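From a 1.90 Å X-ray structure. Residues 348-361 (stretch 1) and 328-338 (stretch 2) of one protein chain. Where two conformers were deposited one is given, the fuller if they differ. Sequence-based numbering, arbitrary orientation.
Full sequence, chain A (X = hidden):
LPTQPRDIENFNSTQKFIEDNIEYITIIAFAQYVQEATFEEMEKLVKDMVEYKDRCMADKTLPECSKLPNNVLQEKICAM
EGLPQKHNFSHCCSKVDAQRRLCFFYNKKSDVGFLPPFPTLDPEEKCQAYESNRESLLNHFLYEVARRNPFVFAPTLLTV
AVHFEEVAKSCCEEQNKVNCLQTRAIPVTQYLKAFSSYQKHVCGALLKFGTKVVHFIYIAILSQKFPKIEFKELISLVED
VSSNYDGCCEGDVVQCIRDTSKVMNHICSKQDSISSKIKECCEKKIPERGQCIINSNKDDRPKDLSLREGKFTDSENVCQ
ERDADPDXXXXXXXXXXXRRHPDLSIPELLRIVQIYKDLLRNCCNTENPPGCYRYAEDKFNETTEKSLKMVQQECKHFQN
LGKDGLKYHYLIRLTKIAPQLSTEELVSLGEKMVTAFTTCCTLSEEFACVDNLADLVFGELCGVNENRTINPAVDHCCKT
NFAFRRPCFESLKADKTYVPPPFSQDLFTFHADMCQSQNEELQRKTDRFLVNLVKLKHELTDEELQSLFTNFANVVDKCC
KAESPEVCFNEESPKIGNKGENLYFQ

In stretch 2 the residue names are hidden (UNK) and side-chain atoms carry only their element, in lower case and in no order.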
# COMPACT_ATOMS: atom_id res chain seq x y z
N GLU A 348 -14.54 7.63 -3.75
CA GLU A 348 -15.85 8.23 -3.91
C GLU A 348 -15.75 9.46 -4.84
O GLU A 348 -16.56 9.61 -5.70
CB GLU A 348 -16.51 8.61 -2.57
CG GLU A 348 -17.97 9.10 -2.78
CD GLU A 348 -18.91 8.01 -3.35
OE1 GLU A 348 -18.67 6.80 -3.12
OE2 GLU A 348 -19.94 8.36 -3.97
N LEU A 349 -14.75 10.30 -4.65
CA LEU A 349 -14.59 11.46 -5.54
C LEU A 349 -14.37 11.03 -6.99
O LEU A 349 -14.91 11.62 -7.87
CB LEU A 349 -13.44 12.32 -5.10
CG LEU A 349 -13.67 13.01 -3.76
CD1 LEU A 349 -12.37 13.54 -3.21
CD2 LEU A 349 -14.71 14.11 -3.87
N LEU A 350 -13.56 9.99 -7.21
CA LEU A 350 -13.32 9.52 -8.57
C LEU A 350 -14.54 8.86 -9.18
O LEU A 350 -14.72 8.97 -10.37
CB LEU A 350 -12.13 8.55 -8.61
CG LEU A 350 -10.86 9.20 -8.03
CD1 LEU A 350 -9.77 8.14 -7.96
CD2 LEU A 350 -10.43 10.41 -8.81
N ARG A 351 -15.37 8.15 -8.38
CA ARG A 351 -16.64 7.67 -8.88
C ARG A 351 -17.55 8.84 -9.36
O ARG A 351 -18.16 8.75 -10.43
CB ARG A 351 -17.36 6.78 -7.84
CG ARG A 351 -16.66 5.43 -7.63
CD ARG A 351 -17.51 4.54 -6.76
NE ARG A 351 -17.44 4.92 -5.35
CZ ARG A 351 -16.59 4.47 -4.44
NH1 ARG A 351 -15.58 3.68 -4.78
NH2 ARG A 351 -16.71 4.85 -3.19
N ILE A 352 -17.60 9.90 -8.57
CA ILE A 352 -18.35 11.09 -8.90
C ILE A 352 -17.86 11.74 -10.20
O ILE A 352 -18.67 12.13 -11.06
CB ILE A 352 -18.41 12.08 -7.67
CG1 ILE A 352 -19.34 11.43 -6.63
CG2 ILE A 352 -18.91 13.47 -8.08
CD1 ILE A 352 -19.24 12.04 -5.27
N VAL A 353 -16.54 11.79 -10.39
CA VAL A 353 -15.99 12.34 -11.62
C VAL A 353 -16.46 11.50 -12.82
O VAL A 353 -16.89 12.07 -13.85
CB VAL A 353 -14.46 12.47 -11.59
CG1 VAL A 353 -13.95 12.95 -12.94
CG2 VAL A 353 -13.98 13.44 -10.49
N GLN A 354 -16.40 10.17 -12.69
CA GLN A 354 -16.83 9.30 -13.78
C GLN A 354 -18.31 9.43 -14.10
O GLN A 354 -18.72 9.41 -15.29
CB GLN A 354 -16.52 7.84 -13.44
CG GLN A 354 -16.83 6.86 -14.55
CD GLN A 354 -15.96 7.13 -15.77
OE1 GLN A 354 -14.72 7.19 -15.64
NE2 GLN A 354 -16.58 7.35 -16.93
N ILE A 355 -19.12 9.45 -13.06
CA ILE A 355 -20.56 9.66 -13.22
C ILE A 355 -20.86 10.98 -13.93
O ILE A 355 -21.72 11.03 -14.79
CB ILE A 355 -21.28 9.56 -11.90
CG1 ILE A 355 -21.31 8.08 -11.52
CG2 ILE A 355 -22.71 10.11 -11.95
CD1 ILE A 355 -21.63 7.88 -10.07
N TYR A 356 -20.15 12.04 -13.54
CA TYR A 356 -20.31 13.35 -14.19
C TYR A 356 -19.94 13.24 -15.68
O TYR A 356 -20.66 13.75 -16.55
CB TYR A 356 -19.50 14.43 -13.45
CG TYR A 356 -19.72 15.84 -13.94
CD1 TYR A 356 -21.00 16.37 -14.03
CD2 TYR A 356 -18.66 16.62 -14.35
CE1 TYR A 356 -21.24 17.66 -14.47
CE2 TYR A 356 -18.88 17.94 -14.78
CZ TYR A 356 -20.19 18.43 -14.87
OH TYR A 356 -20.44 19.72 -15.37
N LYS A 357 -18.80 12.63 -15.97
CA LYS A 357 -18.38 12.40 -17.34
C LYS A 357 -19.39 11.59 -18.20
O LYS A 357 -19.74 12.01 -19.31
CB LYS A 357 -17.02 11.71 -17.35
CG LYS A 357 -16.48 11.34 -18.70
CD LYS A 357 -15.07 10.75 -18.51
CE LYS A 357 -14.43 10.42 -19.85
NZ LYS A 357 -13.11 9.76 -19.64
N ASP A 358 -19.90 10.49 -17.65
CA ASP A 358 -20.97 9.69 -18.30
C ASP A 358 -22.28 10.48 -18.47
O ASP A 358 -22.92 10.41 -19.52
CB ASP A 358 -21.25 8.38 -17.54
CG ASP A 358 -20.01 7.50 -17.45
OD1 ASP A 358 -19.04 7.72 -18.24
OD2 ASP A 358 -19.97 6.62 -16.54
N LEU A 359 -22.67 11.22 -17.44
CA LEU A 359 -23.86 12.07 -17.51
C LEU A 359 -23.80 13.04 -18.71
O LEU A 359 -24.79 13.20 -19.47
CB LEU A 359 -23.99 12.89 -16.20
CG LEU A 359 -25.04 14.03 -16.28
CD1 LEU A 359 -26.38 13.40 -15.95
CD2 LEU A 359 -24.72 15.14 -15.32
N LEU A 360 -22.68 13.75 -18.81
CA LEU A 360 -22.47 14.71 -19.89
C LEU A 360 -22.41 14.07 -21.27
O LEU A 360 -22.83 14.72 -22.26
CB LEU A 360 -21.27 15.60 -19.66
CG LEU A 360 -21.30 16.51 -18.41
CD1 LEU A 360 -20.09 17.40 -18.43
CD2 LEU A 360 -22.58 17.34 -18.32
N ARG A 361 -21.94 12.83 -21.38
CA ARG A 361 -21.99 12.14 -22.67
C ARG A 361 -23.39 11.98 -23.18
O ARG A 361 -23.64 12.15 -24.38
CB ARG A 361 -21.31 10.77 -22.62
CG ARG A 361 -19.85 10.86 -22.93
CD ARG A 361 -19.36 9.69 -23.73
NE ARG A 361 -19.64 8.44 -23.05
CZ ARG A 361 -19.20 7.24 -23.48
NH1 ARG A 361 -18.44 7.15 -24.58
NH2 ARG A 361 -19.53 6.14 -22.78
N UNK A 328 -8.96 19.11 -19.15
CA UNK A 328 -8.86 20.22 -18.23
C UNK A 328 -10.21 20.54 -17.57
O UNK A 328 -10.25 20.90 -16.39
o UNK A 328 -6.93 21.08 -19.44
c UNK A 328 -7.98 22.54 -17.89
c UNK A 328 -8.22 21.45 -18.89
N UNK A 329 -11.28 20.43 -18.32
CA UNK A 329 -12.62 20.66 -17.79
C UNK A 329 -12.90 19.69 -16.60
O UNK A 329 -13.39 20.09 -15.55
c UNK A 329 -15.06 20.42 -18.44
c UNK A 329 -15.72 19.25 -18.20
c UNK A 329 -17.65 20.45 -17.47
c UNK A 329 -13.64 20.42 -18.91
c UNK A 329 -17.02 19.25 -17.71
c UNK A 329 -17.01 21.62 -17.73
c UNK A 329 -15.72 21.61 -18.23
N UNK A 330 -12.66 18.39 -16.82
CA UNK A 330 -12.81 17.40 -15.71
C UNK A 330 -11.80 17.55 -14.55
O UNK A 330 -12.14 17.27 -13.38
c UNK A 330 -12.90 15.95 -16.25
c UNK A 330 -16.46 15.29 -18.57
c UNK A 330 -16.56 15.57 -17.22
c UNK A 330 -14.15 15.69 -17.05
c UNK A 330 -15.39 15.76 -16.46
c UNK A 330 -15.22 15.17 -19.16
c UNK A 330 -14.09 15.37 -18.41
N UNK A 331 -10.58 17.96 -14.85
CA UNK A 331 -9.64 18.35 -13.78
C UNK A 331 -10.17 19.49 -12.91
O UNK A 331 -10.07 19.43 -11.68
c UNK A 331 -8.27 18.73 -14.37
N UNK A 332 -10.73 20.53 -13.55
CA UNK A 332 -11.33 21.62 -12.81
C UNK A 332 -12.55 21.17 -11.98
O UNK A 332 -12.74 21.61 -10.84
c UNK A 332 -11.79 26.56 -13.01
c UNK A 332 -12.05 25.27 -13.82
c UNK A 332 -11.74 22.76 -13.73
n UNK A 332 -12.24 26.55 -11.59
c UNK A 332 -11.93 24.05 -12.94
N UNK A 333 -13.40 20.32 -12.55
CA UNK A 333 -14.50 19.73 -11.79
C UNK A 333 -13.97 18.96 -10.56
O UNK A 333 -14.45 19.15 -9.45
c UNK A 333 -16.40 18.07 -11.83
c UNK A 333 -16.18 16.74 -11.43
c UNK A 333 -18.47 18.07 -10.61
c UNK A 333 -17.54 18.73 -11.40
c UNK A 333 -15.37 18.79 -12.65
c UNK A 333 -17.11 16.07 -10.67
c UNK A 333 -18.26 16.72 -10.24
N UNK A 334 -12.93 18.17 -10.77
CA UNK A 334 -12.39 17.34 -9.72
C UNK A 334 -11.83 18.27 -8.58
O UNK A 334 -12.13 18.08 -7.41
c UNK A 334 -11.31 16.39 -10.26
o UNK A 334 -11.81 15.58 -11.35
c UNK A 334 -10.79 15.52 -9.11
N UNK A 335 -11.09 19.31 -8.99
CA UNK A 335 -10.58 20.36 -8.09
C UNK A 335 -11.71 20.99 -7.26
O UNK A 335 -11.66 21.00 -6.01
c UNK A 335 -8.69 22.75 -7.14
c UNK A 335 -9.83 21.40 -8.90
c UNK A 335 -10.23 23.85 -8.62
c UNK A 335 -8.44 23.99 -6.51
c UNK A 335 -9.99 25.07 -8.00
c UNK A 335 -9.10 25.14 -6.94
c UNK A 335 -9.58 22.69 -8.20
N UNK A 336 -12.70 21.52 -7.95
CA UNK A 336 -13.79 22.25 -7.27
C UNK A 336 -14.62 21.32 -6.37
O UNK A 336 -14.94 21.71 -5.21
o UNK A 336 -14.01 25.37 -6.99
c UNK A 336 -14.69 22.95 -8.29
o UNK A 336 -12.85 26.17 -8.61
c UNK A 336 -14.05 24.11 -9.05
c UNK A 336 -13.61 25.29 -8.15
N UNK A 337 -14.95 20.12 -6.87
CA UNK A 337 -15.77 19.18 -6.10
C UNK A 337 -14.99 18.61 -4.90
O UNK A 337 -15.52 18.54 -3.76
o UNK A 337 -20.77 15.50 -4.47
c UNK A 337 -19.72 16.12 -5.13
c UNK A 337 -17.52 17.34 -6.38
c UNK A 337 -19.95 17.17 -6.02
c UNK A 337 -18.84 17.78 -6.64
c UNK A 337 -18.43 15.74 -4.82
c UNK A 337 -16.33 18.04 -6.99
c UNK A 337 -17.35 16.33 -5.46
N UNK A 338 -13.73 18.22 -5.11
CA UNK A 338 -12.89 17.68 -4.02
C UNK A 338 -12.62 18.67 -2.89
O UNK A 338 -12.74 18.31 -1.72
c UNK A 338 -11.57 17.13 -4.55
o UNK A 338 -11.81 16.14 -5.54

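Position 328 has three side-chain atoms. One carbon carries an oxygen and a second carbon. It does not reach stretch 1. This is threonine, T328.

Position 329 has one carbon and then a ring of six carbons, no oxygen. The ring lies near Y356 and L360. This is phenylalanine, F329. L360 CD1 is 3.7 Å from F329 CE2, and Y356 OH meets the ring edge, 3.6 Å from F329 CZ.

Position 330 again has one carbon and a bare six-carbon ring. K357 CB lies over one face of the ring and Y356 CD2 at its edge. This is F330. The K357 CB contact is CH-pi, 4.2 Å from the F330 ring centroid. Y356 CD2 is 3.7 Å from F330 CE1.

Position 331 has a single side-chain carbon, pointing away from stretch 1. It is alanine, A331.

Position 332 has four carbons in a row ending in nitrogen. It does not reach stretch 1. This is lysine, K332.

Position 333 has one carbon and a six-carbon ring without oxygen. The ring stacks face-to-face on that of Y356, and I352 CG2 is at its edge. It is phenylalanine, F333. The stacked centroids are 4.3 Å apart, the planes at 24°. I352 CG2 is 4.0 Å from F333 CZ.

Position 334 has one carbon carrying an oxygen and a carbon. The oxygen is 3.2 Å from V353 CG2. It is threonine, T334. OG1 of T334 donates a hydrogen bond to O of F330 at 2.7 Å.

Position 335 has one carbon and a bare six-carbon ring. It does not reach stretch 1. It is F335.

Position 336 has three carbons, the third carrying two oxygens. It does not reach stretch 1. This is glutamate, E336. E336 OE2 forms a salt bridge with K332 NZ at 3.1 Å, one turn back.

Position 337 has one carbon and a six-carbon ring bearing an oxygen. I352 CG2 lies over a ring face, 4.0 Å from the centroid, and L349 CD2 at the edge. This is tyrosine, Y337. L349 CD2 is 3.8 Å from Y337 CD1.

Position 338 has one carbon and one oxygen. The oxygen is 3.5 Å from L349 CD1. It is serine, S338. OG of S338 donates to O of T334 at 2.7 Å.

The two helices cross at 136°, their axes 10.3 Å apart at closest approach. No hydrogen bond or salt bridge joins the two stretches. Aromatic and aliphatic packing makes the contact, burying 654 Å². The hydroxyls of T334 and S338 bond to their own helix; V353 and L349 lie beside them.

Stretch 2, residues 328-338: TFFAKFTFEYS
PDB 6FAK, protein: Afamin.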